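Local coordinates for transcriptional repressor of the blcABC operon (Agrobacterium tumefaciens, PDB 3MQ0), which represses transcription of the blcABC operon, probably by binding operator DNA through helix-turn-helix domains, and is regulated via its oligomerization, at residues Val33-Leu38 with Asp73-Ser78; Val68-Asp73 with Gly81-Gly86; Leu123-Gly128 with Val132-Arg137; Met151-Pro156 with Gly212-Gly217; Ile163-Leu168 with Arg174-Gln179. One frame throughout, in Å; residues are numbered along the deposited sequence.

Contact 1 of 5, residues Val33-Leu38 with Asp73-Ser78; sequences VRILDL and DLLARS
L36, in the middle of the helical segment 33-38, faces L75 at the start of strand 75-77 with their CA atoms 7.8 Å apart, a spacing that only side chains bridge. No hydrogen bond crosses; aliphatic packing carries the contact, with one methyl also resting on a backbone carbonyl. That methyl, CD2 of L36, comes within 3.6 Å of CD2 of L75, where the two leucines meet at a slant. It is equally close, 3.6 Å, to the carbonyl O of L74 and lies against that residue's CB. One helix position earlier, I35 presents its CG2 branch to CD1 of L75 at 4.1 Å, the two chains crossing at about a right angle. Because CG2 of I35 is anti to its backbone N (chi1 -71° for CG1), the short branch faces the strand. The two methyls of L75 are thus divided between two neighbouring residues of the helix, and a forked leucine suits this buried place because CD1 can meet I35 while CD2 meets L36. M69 of helix 59-71 touches I35, L36 and L75 alike, and I85 of the adjoining strand packs on L36, so helix 27-41 closes over the junction between helix 59-71 and the two-stranded wing of a winged helix-turn-helix domain.

Contact 2 of 5, residues Val68-Asp73 with Gly81-Gly86; sequences VMTELD and GTLRIG
T70 presents its hydroxyl to a methyl of L83: CD2 lies 3.7 Å from OG1, and the two side chains cross at about a right angle. This is a packing contact, since the polar need of that hydroxyl is met by a hydrogen bond to L66 O, one turn back in its own helix. With OG1 beside the backbone N (chi1 -60°) and bonded in this way, threonine can offer the apolar leucine a partner without leaving a polar atom wanting. L83 points from its strand toward the helix, and R77 of the adjoining strand also packs on it. In a winged helix-turn-helix domain, helix 59-71 takes the recognition-helix position and strands 75-77 and 82-85 form the wing, so the contact ties the end of that helix to the returning wing strand. The second touch is backbone to backbone. D73 O approaches G86 CA at 3.6 Å, and the CA atoms of D73 and G86 are 5.6 Å apart; glycine suits the spot because its bare CA lets the carbonyl sit this close. D73, the first residue to leave helical angles, has the positive phi (72°) of a Schellman motif, with two bonds back into the last turn, one of them D73 N to T70 O at 2.9 Å. Along the strand, R84 NH2 donates over 3.2 Å to T82 OG1, which lies somewhat out of the guanidinium plane and also bonds to D80 OD1.

Contact 3 of 5, residues Leu123-Gly128 with Val132-Arg137; sequences LTVREG and VYIGCR
L123 and G135, a hydrogen-bonded pair of this antiparallel hairpin, begin a ladder that is irregular at this end and regular at the other. L123 N donates to G135 O over 2.9 Å, approaching from above the carbonyl plane. L123 O in turn accepts two N-H groups, from I134 N at 2.8 Å and from G135 N at 3.2 Å. Two residues thus face one, a classic beta bulge, and I134 adopts helix-like backbone angles (psi -12°) to make it. Beyond the bulge, V125 and V132 exchange a regular pair of bonds; V132 N meets V125 O at 2.8 Å, almost in line with the C=O bond.

A CH-pi contact marks the non-hydrogen-bonded pair T124 and Y133. The threonine CG2 stands over one face of the phenol ring, 3.6 Å from its centroid, while OG1 bonds to T160, so each branch has its own task.

Apolar contacts occupy the opposite face of the sheet. I134 swings CD1 back between L123 CD2 (3.7 Å) and V125 CG1 (3.8 Å). Its CG1 sits between backbone N and carbonyl carbon (chi1 60°), and this rotation carries the chain back over the neighbouring strand.

With L123 O shared by two donors and I134 CG1 lying against it, the bulge satisfies this carbonyl although two residues face one, and it lets the end of I134 reach L123 and V125.

Contact 4 of 5, residues Met151-Pro156 with Gly212-Gly217; sequences MRLPAP and GQIREG
L153 and I214 make the apolar part of this contact, reaching toward each other tip to tip. CD1 of L153 lies 4.0 Å from CG2 of I214 and 4.1 Å from its CD1, so one leucine methyl meets both ends of the branched isoleucine. CG2 of I214 is anti to its backbone N (chi1 -64° for CG1), and the second torsion brings CD1 round beside it. The backbones stay well apart, 8.5 Å between the two CA atoms, a gap that long aliphatic chains can span. F157 and L184 pack on I214 as well.

The domain has the GAF-like fold of IclR regulators, built on a six-stranded antiparallel sheet. Strands 152-154 and 208-211 are the outermost strands of that sheet within the chain. The contact joins the first of these edge strands to the loop that links the second, 208-211, with strand 218-226.

The polar part is indirect. P156 O and Q213 OE1 come only within 4.0 Å of each other, and being two acceptors they are joined through a common donor, K162 NZ, which bonds to both. The amide of Q213 is used at both ends, for OE1 also accepts from V189 N and NE2 donates to E198; glutamine suits a buried site that asks for a donor and an acceptor at once.

Contact 5 of 5, residues Ile163-Leu168 with Arg174-Gln179; sequences ILLSDL and RMLFSQ
F177 offers its ring to L165, whose CD1 approaches obliquely at the far end, 3.8 Å from CE2 and 3.9 Å from CZ. One face of the ring is covered by its own neighbour, L176, with CB 3.8 Å above the plane and over the centre. In this GAF-like domain the contact joins the C-terminal ends of two successive helices, 159-165 and 170-176. L165 and F177 come from opposite directions, and a flat ring suits the place because one face takes L176 CB while its CE2-CZ end meets L165, with P156 packing on it too. The CD1 methyl of L176 is the other meeting point: L165 CD2 lies 4.0 Å away and L168 CD2, arriving at about a right angle, 3.6 Å. L168 is brought into place by a type I turn from L165 to L168, closed by L168 N on L165 O at 3.0 Å. Within that turn S166 folds its hydroxyl back, chi1 75°, and OG donates to I163 O at 2.7 Å.

How the contacts relate
The five contacts fall into two groups at opposite sides of the chain's centre, with contacts 1 and 3 about 39 Å apart between centres. Contacts 1 and 2 share D73 and build one winged helix-turn-helix domain: segments 73-78 and 81-86 are joined by probable hydrogen bonds, A76 N to R84 O at 2.8 Å and L74 O to G86 N at 2.9 Å, and both contacts touch the second subunit. Contacts 3, 4 and 5 belong to the GAF-like domain. Strand 130-137 of contact 3 neighbours strand 152-154 of contact 4, with a probable hydrogen bond from Y133 N to M151 O at 3.1 Å. Contact 5, nested in the loop that contact 4 closes, meets it where P156 CG lies 3.4 Å from F177 CZ, while R126 of contact 3 packs on L165 and L176 of contact 5.

Contact 1 of 5, residues Val33-Leu38 with Asp73-Ser78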
# COMPACT_ATOMS: atom_id res chain seq x y z
N VAL B 33 -5.51 15.14 -12.25
CA VAL B 33 -5.76 13.71 -12.09
C VAL B 33 -5.22 12.91 -13.28
O VAL B 33 -4.58 11.86 -13.10
CB VAL B 33 -7.24 13.45 -11.84
CG1 VAL B 33 -7.54 11.94 -11.89
CG2 VAL B 33 -7.63 14.04 -10.48
N ARG B 34 -5.42 13.41 -14.50
CA ARG B 34 -4.86 12.73 -15.67
C ARG B 34 -3.33 12.62 -15.61
O ARG B 34 -2.74 11.56 -15.91
CB ARG B 34 -5.31 13.42 -16.95
CG ARG B 34 -4.72 12.86 -18.22
CD ARG B 34 -5.41 13.49 -19.43
NE ARG B 34 -6.55 14.30 -19.02
CZ ARG B 34 -7.79 13.85 -18.86
NH1 ARG B 34 -8.07 12.57 -19.09
NH2 ARG B 34 -8.75 14.69 -18.47
N ILE B 35 -2.69 13.71 -15.20
CA ILE B 35 -1.23 13.75 -15.05
C ILE B 35 -0.76 12.77 -13.98
O ILE B 35 0.19 12.03 -14.20
CB ILE B 35 -0.74 15.17 -14.69
CG1 ILE B 35 -0.90 16.10 -15.90
CG2 ILE B 35 0.72 15.17 -14.24
CD1 ILE B 35 -0.83 17.57 -15.52
N LEU B 36 -1.42 12.76 -12.83
CA LEU B 36 -1.02 11.81 -11.79
C LEU B 36 -1.19 10.37 -12.25
O LEU B 36 -0.33 9.53 -11.98
CB LEU B 36 -1.77 12.06 -10.48
CG LEU B 36 -1.32 13.38 -9.83
CD1 LEU B 36 -2.36 13.86 -8.84
CD2 LEU B 36 0.05 13.27 -9.16
N ASP B 37 -2.26 10.09 -12.98
CA ASP B 37 -2.44 8.73 -13.49
C ASP B 37 -1.31 8.34 -14.45
O ASP B 37 -0.84 7.20 -14.44
CB ASP B 37 -3.79 8.58 -14.17
CG ASP B 37 -4.95 8.56 -13.19
OD1 ASP B 37 -4.72 8.44 -11.96
OD2 ASP B 37 -6.10 8.66 -13.66
N LEU B 38 -0.89 9.28 -15.30
CA LEU B 38 0.17 9.00 -16.28
C LEU B 38 1.50 8.75 -15.60
O LEU B 38 2.21 7.82 -15.94
CB LEU B 38 0.30 10.16 -17.25
CG LEU B 38 -0.76 10.20 -18.34
CD1 LEU B 38 -0.87 11.61 -18.90
CD2 LEU B 38 -0.43 9.20 -19.44
N ASP B 73 3.02 19.68 -4.00
CA ASP B 73 3.59 18.40 -3.56
C ASP B 73 2.83 17.16 -4.07
O ASP B 73 3.05 16.04 -3.60
CB ASP B 73 3.78 18.37 -2.04
CG ASP B 73 4.70 19.49 -1.54
OD1 ASP B 73 5.67 19.83 -2.26
OD2 ASP B 73 4.45 20.03 -0.44
N LEU B 74 1.94 17.36 -5.03
CA LEU B 74 1.36 16.22 -5.73
C LEU B 74 2.45 15.50 -6.54
O LEU B 74 2.45 14.27 -6.63
CB LEU B 74 0.23 16.68 -6.66
CG LEU B 74 -0.95 17.33 -5.93
CD1 LEU B 74 -1.84 17.98 -6.94
CD2 LEU B 74 -1.71 16.29 -5.11
N LEU B 75 3.34 16.28 -7.15
CA LEU B 75 4.50 15.76 -7.87
C LEU B 75 5.77 16.25 -7.19
O LEU B 75 5.78 17.29 -6.53
CB LEU B 75 4.53 16.25 -9.32
CG LEU B 75 3.33 15.92 -10.22
CD1 LEU B 75 3.38 16.69 -11.54
CD2 LEU B 75 3.20 14.43 -10.46
N ALA B 76 6.83 15.49 -7.38
CA ALA B 76 8.17 15.86 -6.97
C ALA B 76 9.01 15.98 -8.23
O ALA B 76 8.91 15.14 -9.14
CB ALA B 76 8.76 14.80 -6.06
N ARG B 77 9.85 17.00 -8.30
CA ARG B 77 10.70 17.20 -9.46
C ARG B 77 12.14 16.78 -9.17
O ARG B 77 12.75 17.30 -8.25
CB ARG B 77 10.67 18.67 -9.87
CG ARG B 77 11.46 18.97 -11.13
CD ARG B 77 11.36 20.44 -11.47
NE ARG B 77 12.06 20.76 -12.72
CZ ARG B 77 13.37 20.96 -12.80
NH1 ARG B 77 14.12 20.86 -11.72
NH2 ARG B 77 13.93 21.25 -13.98
N SER B 78 12.69 15.85 -9.95
CA SER B 78 14.08 15.43 -9.78
C SER B 78 15.06 16.43 -10.38
O SER B 78 14.67 17.34 -11.11
CB SER B 78 14.31 14.03 -10.38
OG SER B 78 13.56 13.05 -9.69

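Contact 2 of 5, residues Val68-Asp73 with Gly81-Gly86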
# COMPACT_ATOMS: atom_id res chain seq x y z
N VAL B 68 2.67 24.03 -10.62
CA VAL B 68 1.77 24.16 -9.50
C VAL B 68 1.60 22.83 -8.76
O VAL B 68 1.61 22.80 -7.54
CB VAL B 68 0.39 24.72 -9.93
CG1 VAL B 68 -0.63 24.58 -8.80
CG2 VAL B 68 0.52 26.18 -10.36
N MET B 69 1.47 21.74 -9.51
CA MET B 69 1.34 20.42 -8.92
C MET B 69 2.57 20.05 -8.14
O MET B 69 2.50 19.31 -7.15
CB MET B 69 1.08 19.35 -9.99
CG MET B 69 -0.30 19.46 -10.64
SD MET B 69 -0.51 18.28 -11.97
CE MET B 69 -0.60 16.78 -10.98
N THR B 70 3.72 20.54 -8.59
CA THR B 70 4.97 20.33 -7.86
C THR B 70 4.99 21.13 -6.55
O THR B 70 5.38 20.62 -5.49
CB THR B 70 6.20 20.63 -8.73
OG1 THR B 70 6.17 19.76 -9.87
CG2 THR B 70 7.46 20.37 -7.96
N GLU B 71 4.55 22.38 -6.62
CA GLU B 71 4.48 23.21 -5.42
C GLU B 71 3.48 22.64 -4.41
O GLU B 71 3.71 22.67 -3.20
CB GLU B 71 4.09 24.64 -5.81
CG GLU B 71 4.17 25.62 -4.64
CD GLU B 71 5.51 25.56 -3.90
OE1 GLU B 71 6.56 25.68 -4.56
OE2 GLU B 71 5.51 25.39 -2.66
N LEU B 72 2.39 22.07 -4.92
CA LEU B 72 1.38 21.45 -4.08
C LEU B 72 1.87 20.14 -3.51
O LEU B 72 1.22 19.54 -2.67
CB LEU B 72 0.12 21.18 -4.90
CG LEU B 72 -0.78 22.38 -5.16
CD1 LEU B 72 -1.73 22.09 -6.30
CD2 LEU B 72 -1.55 22.70 -3.90
N ASP B 73 3.02 19.68 -4.00
CA ASP B 73 3.59 18.40 -3.56
C ASP B 73 2.83 17.16 -4.07
O ASP B 73 3.05 16.04 -3.60
CB ASP B 73 3.78 18.37 -2.04
CG ASP B 73 4.70 19.49 -1.54
OD1 ASP B 73 5.67 19.83 -2.26
OD2 ASP B 73 4.45 20.03 -0.44
N GLY B 81 14.86 17.12 -14.00
CA GLY B 81 13.59 17.65 -14.45
C GLY B 81 12.49 16.62 -14.66
O GLY B 81 11.38 16.96 -15.12
N THR B 82 12.76 15.37 -14.32
CA THR B 82 11.70 14.37 -14.41
C THR B 82 10.76 14.51 -13.23
O THR B 82 11.13 15.00 -12.17
CB THR B 82 12.25 12.93 -14.52
OG1 THR B 82 13.16 12.67 -13.44
CG2 THR B 82 12.97 12.74 -15.84
N LEU B 83 9.53 14.09 -13.42
CA LEU B 83 8.52 14.29 -12.40
C LEU B 83 8.11 12.93 -11.88
O LEU B 83 8.05 11.96 -12.63
CB LEU B 83 7.35 15.06 -12.99
CG LEU B 83 7.69 16.50 -13.38
CD1 LEU B 83 6.64 17.09 -14.28
CD2 LEU B 83 7.87 17.35 -12.12
N ARG B 84 7.85 12.85 -10.58
CA ARG B 84 7.40 11.60 -10.00
C ARG B 84 6.30 11.91 -9.02
O ARG B 84 6.12 13.05 -8.62
CB ARG B 84 8.57 10.88 -9.31
CG ARG B 84 9.70 10.61 -10.29
CD ARG B 84 11.06 10.28 -9.69
NE ARG B 84 12.09 10.46 -10.72
CZ ARG B 84 13.35 10.02 -10.63
NH1 ARG B 84 13.75 9.35 -9.55
NH2 ARG B 84 14.20 10.25 -11.62
N ILE B 85 5.53 10.89 -8.63
CA ILE B 85 4.51 11.09 -7.62
C ILE B 85 5.15 11.58 -6.32
O ILE B 85 6.16 11.02 -5.87
CB ILE B 85 3.75 9.79 -7.33
CG1 ILE B 85 3.10 9.25 -8.62
CG2 ILE B 85 2.71 10.01 -6.23
CD1 ILE B 85 2.01 10.15 -9.18
N GLY B 86 4.54 12.58 -5.69
CA GLY B 86 4.99 13.07 -4.40
C GLY B 86 4.55 12.13 -3.30
O GLY B 86 3.53 11.46 -3.43

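Contact 3 of 5, residues Leu123-Gly128 with Val132-Arg137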
# COMPACT_ATOMS: atom_id res chain seq x y z
N LEU B 123 -22.60 -11.89 2.73
CA LEU B 123 -21.20 -11.53 2.59
C LEU B 123 -20.46 -12.33 3.65
O LEU B 123 -20.84 -12.29 4.83
CB LEU B 123 -21.01 -10.05 2.88
CG LEU B 123 -19.59 -9.48 2.85
CD1 LEU B 123 -19.09 -9.48 1.42
CD2 LEU B 123 -19.56 -8.06 3.46
N THR B 124 -19.41 -13.04 3.25
CA THR B 124 -18.70 -13.90 4.17
C THR B 124 -17.20 -13.75 4.06
O THR B 124 -16.69 -13.23 3.07
CB THR B 124 -18.99 -15.38 3.89
OG1 THR B 124 -18.39 -15.73 2.63
CG2 THR B 124 -20.48 -15.64 3.85
N VAL B 125 -16.49 -14.21 5.08
CA VAL B 125 -15.04 -14.37 5.00
C VAL B 125 -14.72 -15.79 5.35
O VAL B 125 -15.50 -16.43 6.04
CB VAL B 125 -14.30 -13.44 5.98
CG1 VAL B 125 -14.58 -11.98 5.64
CG2 VAL B 125 -14.74 -13.73 7.41
N ARG B 126 -13.60 -16.31 4.85
CA ARG B 126 -13.17 -17.67 5.20
C ARG B 126 -12.21 -17.66 6.38
O ARG B 126 -11.25 -16.89 6.42
CB ARG B 126 -12.48 -18.37 4.01
CG ARG B 126 -12.19 -19.85 4.27
CD ARG B 126 -11.49 -20.54 3.07
NE ARG B 126 -10.21 -19.91 2.76
CZ ARG B 126 -9.07 -20.20 3.37
NH1 ARG B 126 -9.03 -21.10 4.34
NH2 ARG B 126 -7.96 -19.58 3.01
N GLU B 127 -12.48 -18.51 7.37
CA GLU B 127 -11.51 -18.78 8.42
C GLU B 127 -11.28 -20.28 8.49
O GLU B 127 -12.14 -21.03 8.97
CB GLU B 127 -11.98 -18.22 9.76
CG GLU B 127 -12.15 -16.70 9.71
CD GLU B 127 -12.45 -16.07 11.05
OE1 GLU B 127 -12.42 -16.78 12.08
OE2 GLU B 127 -12.73 -14.84 11.06
N GLY B 128 -10.13 -20.72 7.99
CA GLY B 128 -9.84 -22.14 7.94
C GLY B 128 -10.82 -22.85 7.03
O GLY B 128 -11.00 -22.46 5.89
N VAL B 132 -17.62 -17.37 7.62
CA VAL B 132 -18.27 -16.62 8.69
C VAL B 132 -19.07 -15.50 8.06
O VAL B 132 -18.55 -14.77 7.21
CB VAL B 132 -17.23 -16.02 9.65
CG1 VAL B 132 -17.91 -15.19 10.74
CG2 VAL B 132 -16.36 -17.13 10.25
N TYR B 133 -20.35 -15.40 8.41
CA TYR B 133 -21.25 -14.40 7.84
C TYR B 133 -21.02 -13.04 8.47
O TYR B 133 -21.17 -12.88 9.67
CB TYR B 133 -22.73 -14.86 7.93
CG TYR B 133 -22.90 -16.02 7.00
CD1 TYR B 133 -22.55 -17.29 7.41
CD2 TYR B 133 -23.27 -15.82 5.68
CE1 TYR B 133 -22.60 -18.36 6.53
CE2 TYR B 133 -23.33 -16.88 4.79
CZ TYR B 133 -23.00 -18.15 5.23
OH TYR B 133 -23.05 -19.21 4.36
N ILE B 134 -20.61 -12.06 7.66
CA ILE B 134 -20.37 -10.73 8.19
C ILE B 134 -21.36 -9.69 7.69
O ILE B 134 -21.41 -8.57 8.21
CB ILE B 134 -18.93 -10.24 7.93
CG1 ILE B 134 -18.63 -10.19 6.43
CG2 ILE B 134 -17.94 -11.17 8.62
CD1 ILE B 134 -17.33 -9.44 6.10
N GLY B 135 -22.12 -10.04 6.67
CA GLY B 135 -23.17 -9.16 6.16
C GLY B 135 -24.31 -9.97 5.57
O GLY B 135 -24.10 -11.08 5.09
N CYS B 136 -25.52 -9.42 5.63
CA CYS B 136 -26.67 -10.11 5.07
C CYS B 136 -27.78 -9.13 4.74
O CYS B 136 -28.22 -8.38 5.62
CB CYS B 136 -27.19 -11.18 6.05
SG CYS B 136 -28.63 -12.12 5.43
N ARG B 137 -28.23 -9.13 3.49
CA ARG B 137 -29.38 -8.33 3.10
C ARG B 137 -30.54 -9.27 2.76
O ARG B 137 -30.49 -10.01 1.78
CB ARG B 137 -29.06 -7.37 1.94
CG ARG B 137 -30.20 -6.38 1.66
CD ARG B 137 -30.02 -5.57 0.37
NE ARG B 137 -30.42 -6.25 -0.87
CZ ARG B 137 -31.20 -7.33 -0.96
NH1 ARG B 137 -31.72 -7.89 0.12
NH2 ARG B 137 -31.46 -7.84 -2.15

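Contact 4 of 5, residues Met151-Pro156 with Gly212-Gly217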
# COMPACT_ATOMS: atom_id res chain seq x y z
N MET B 151 -22.60 -16.20 12.29
CA MET B 151 -22.84 -17.62 12.05
C MET B 151 -21.71 -18.25 11.22
O MET B 151 -21.06 -17.56 10.45
CB MET B 151 -24.18 -17.75 11.32
CG MET B 151 -24.41 -19.00 10.54
SD MET B 151 -26.09 -18.94 9.92
CE MET B 151 -25.89 -19.74 8.34
N ARG B 152 -21.45 -19.55 11.45
CA ARG B 152 -20.43 -20.31 10.70
C ARG B 152 -21.02 -21.50 9.97
O ARG B 152 -21.91 -22.17 10.49
CB ARG B 152 -19.35 -20.84 11.64
CG ARG B 152 -18.72 -19.77 12.49
CD ARG B 152 -17.57 -20.26 13.36
NE ARG B 152 -16.89 -19.08 13.89
CZ ARG B 152 -15.66 -18.70 13.57
NH1 ARG B 152 -14.93 -19.43 12.75
NH2 ARG B 152 -15.16 -17.60 14.10
N LEU B 153 -20.51 -21.77 8.77
CA LEU B 153 -20.86 -22.97 8.01
C LEU B 153 -19.60 -23.56 7.37
O LEU B 153 -18.62 -22.84 7.17
CB LEU B 153 -21.87 -22.63 6.92
CG LEU B 153 -23.30 -22.40 7.42
CD1 LEU B 153 -24.21 -22.02 6.25
CD2 LEU B 153 -23.81 -23.63 8.11
N PRO B 154 -19.61 -24.86 7.03
CA PRO B 154 -18.46 -25.47 6.34
C PRO B 154 -18.24 -24.85 4.97
O PRO B 154 -19.15 -24.82 4.14
CB PRO B 154 -18.88 -26.94 6.18
CG PRO B 154 -19.92 -27.16 7.24
CD PRO B 154 -20.65 -25.85 7.36
N ALA B 155 -17.03 -24.36 4.74
CA ALA B 155 -16.68 -23.75 3.46
C ALA B 155 -16.95 -24.64 2.25
O ALA B 155 -17.32 -24.14 1.19
CB ALA B 155 -15.22 -23.31 3.47
N PRO B 156 -16.74 -25.97 2.37
CA PRO B 156 -16.92 -26.76 1.14
C PRO B 156 -18.36 -26.81 0.64
O PRO B 156 -18.55 -27.11 -0.53
CB PRO B 156 -16.48 -28.17 1.57
CG PRO B 156 -15.49 -27.92 2.65
CD PRO B 156 -16.05 -26.74 3.42
N GLY B 212 -28.31 -26.83 -3.05
CA GLY B 212 -28.93 -27.54 -1.95
C GLY B 212 -27.99 -28.31 -1.03
O GLY B 212 -28.38 -29.32 -0.44
N GLN B 213 -26.76 -27.82 -0.90
CA GLN B 213 -25.76 -28.46 -0.03
C GLN B 213 -25.81 -28.02 1.42
O GLN B 213 -25.13 -28.59 2.27
CB GLN B 213 -24.35 -28.24 -0.60
CG GLN B 213 -24.23 -28.84 -2.00
CD GLN B 213 -22.80 -28.96 -2.47
OE1 GLN B 213 -21.87 -29.07 -1.67
NE2 GLN B 213 -22.63 -28.92 -3.79
N ILE B 214 -26.61 -26.99 1.71
CA ILE B 214 -26.80 -26.50 3.07
C ILE B 214 -28.22 -26.76 3.54
O ILE B 214 -28.46 -27.25 4.65
CB ILE B 214 -26.54 -24.98 3.15
CG1 ILE B 214 -25.09 -24.65 2.82
CG2 ILE B 214 -26.94 -24.45 4.53
CD1 ILE B 214 -24.09 -25.28 3.79
N ARG B 215 -29.18 -26.40 2.70
CA ARG B 215 -30.58 -26.72 2.95
C ARG B 215 -31.20 -27.26 1.68
O ARG B 215 -30.99 -26.73 0.60
CB ARG B 215 -31.35 -25.48 3.39
CG ARG B 215 -31.24 -25.14 4.86
CD ARG B 215 -32.50 -24.43 5.35
NE ARG B 215 -32.33 -23.86 6.69
CZ ARG B 215 -32.42 -24.56 7.82
NH1 ARG B 215 -32.68 -25.86 7.78
NH2 ARG B 215 -32.25 -23.94 8.98
N GLU B 216 -31.98 -28.32 1.81
CA GLU B 216 -32.70 -28.84 0.67
C GLU B 216 -33.62 -27.76 0.11
O GLU B 216 -34.31 -27.06 0.86
CB GLU B 216 -33.49 -30.09 1.06
CG GLU B 216 -32.67 -31.08 1.87
CD GLU B 216 -33.01 -32.52 1.56
OE1 GLU B 216 -34.18 -32.92 1.79
OE2 GLU B 216 -32.12 -33.26 1.09
N GLY B 217 -33.60 -27.61 -1.20
CA GLY B 217 -34.44 -26.63 -1.87
C GLY B 217 -33.85 -25.22 -1.94
O GLY B 217 -34.45 -24.34 -2.56

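Contact 5 of 5, residues Ile163-Leu168 with Arg174-Gln179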
# COMPACT_ATOMS: atom_id res chain seq x y z
N ILE B 163 -16.17 -20.58 -3.74
CA ILE B 163 -15.41 -19.57 -4.47
C ILE B 163 -14.13 -19.20 -3.71
O ILE B 163 -13.07 -19.09 -4.33
CB ILE B 163 -16.26 -18.33 -4.89
CG1 ILE B 163 -15.53 -17.51 -5.97
CG2 ILE B 163 -16.54 -17.44 -3.72
CD1 ILE B 163 -15.75 -17.97 -7.38
N LEU B 164 -14.20 -19.05 -2.40
CA LEU B 164 -13.01 -18.73 -1.62
C LEU B 164 -12.00 -19.89 -1.60
O LEU B 164 -10.79 -19.67 -1.68
CB LEU B 164 -13.36 -18.27 -0.20
CG LEU B 164 -14.23 -17.00 -0.17
CD1 LEU B 164 -14.73 -16.70 1.23
CD2 LEU B 164 -13.44 -15.81 -0.73
N LEU B 165 -12.49 -21.12 -1.55
CA LEU B 165 -11.60 -22.29 -1.59
C LEU B 165 -10.99 -22.48 -2.98
O LEU B 165 -9.94 -23.13 -3.12
CB LEU B 165 -12.37 -23.56 -1.19
CG LEU B 165 -12.73 -23.70 0.29
CD1 LEU B 165 -13.57 -24.95 0.52
CD2 LEU B 165 -11.47 -23.74 1.18
N SER B 166 -11.62 -21.93 -4.01
CA SER B 166 -11.12 -22.15 -5.36
C SER B 166 -9.79 -21.43 -5.60
O SER B 166 -9.10 -21.71 -6.57
CB SER B 166 -12.16 -21.76 -6.43
OG SER B 166 -12.26 -20.36 -6.57
N ASP B 167 -9.39 -20.55 -4.72
CA ASP B 167 -8.10 -19.96 -4.88
C ASP B 167 -6.99 -20.71 -4.21
O ASP B 167 -5.89 -20.32 -4.31
CB ASP B 167 -8.08 -18.52 -4.45
CG ASP B 167 -8.91 -18.30 -3.27
OD1 ASP B 167 -10.01 -17.78 -3.43
OD2 ASP B 167 -8.50 -18.66 -2.17
N LEU B 168 -7.31 -21.77 -3.50
CA LEU B 168 -6.30 -22.62 -2.85
C LEU B 168 -5.79 -23.71 -3.78
O LEU B 168 -6.53 -24.23 -4.62
CB LEU B 168 -6.89 -23.26 -1.60
CG LEU B 168 -7.02 -22.35 -0.38
CD1 LEU B 168 -7.74 -21.07 -0.72
CD2 LEU B 168 -7.71 -23.08 0.75
N ARG B 174 -5.54 -29.96 0.99
CA ARG B 174 -5.34 -31.21 1.70
C ARG B 174 -4.95 -30.97 3.15
O ARG B 174 -5.26 -31.78 4.02
CB ARG B 174 -4.34 -32.10 0.95
CG ARG B 174 -5.04 -32.88 -0.17
CD ARG B 174 -4.14 -33.34 -1.32
NE ARG B 174 -4.98 -34.04 -2.30
CZ ARG B 174 -5.74 -33.44 -3.22
NH1 ARG B 174 -5.74 -32.12 -3.35
NH2 ARG B 174 -6.50 -34.18 -4.02
N MET B 175 -4.29 -29.85 3.42
CA MET B 175 -3.98 -29.45 4.79
C MET B 175 -5.25 -29.08 5.56
O MET B 175 -5.37 -29.35 6.75
CB MET B 175 -3.01 -28.28 4.80
CG MET B 175 -1.67 -28.62 4.21
SD MET B 175 -0.36 -28.15 5.33
CE MET B 175 0.87 -29.38 4.91
N LEU B 176 -6.18 -28.45 4.87
CA LEU B 176 -7.42 -28.01 5.50
C LEU B 176 -8.37 -29.16 5.77
O LEU B 176 -9.08 -29.14 6.77
CB LEU B 176 -8.14 -27.00 4.62
CG LEU B 176 -7.86 -25.54 4.86
CD1 LEU B 176 -8.56 -24.71 3.79
CD2 LEU B 176 -8.34 -25.16 6.26
N PHE B 177 -8.40 -30.13 4.87
CA PHE B 177 -9.47 -31.11 4.86
C PHE B 177 -9.02 -32.57 4.94
O PHE B 177 -9.62 -33.43 4.30
CB PHE B 177 -10.34 -30.91 3.62
CG PHE B 177 -11.02 -29.57 3.58
CD1 PHE B 177 -11.84 -29.17 4.63
CD2 PHE B 177 -10.84 -28.72 2.51
CE1 PHE B 177 -12.46 -27.93 4.60
CE2 PHE B 177 -11.46 -27.48 2.48
CZ PHE B 177 -12.26 -27.08 3.53
N SER B 178 -7.99 -32.83 5.73
CA SER B 178 -7.57 -34.20 6.01
C SER B 178 -8.78 -34.97 6.55
O SER B 178 -9.05 -36.10 6.15
CB SER B 178 -6.42 -34.22 7.03
OG SER B 178 -6.78 -33.53 8.21
N GLN B 179 -9.52 -34.33 7.45
CA GLN B 179 -10.84 -34.79 7.84
C GLN B 179 -11.86 -33.93 7.11
O GLN B 179 -11.96 -32.73 7.33
CB GLN B 179 -11.04 -34.65 9.34
CG GLN B 179 -10.03 -35.41 10.17
CD GLN B 179 -10.18 -35.14 11.66
OE1 GLN B 179 -10.09 -33.99 12.10
NE2 GLN B 179 -10.43 -36.19 12.43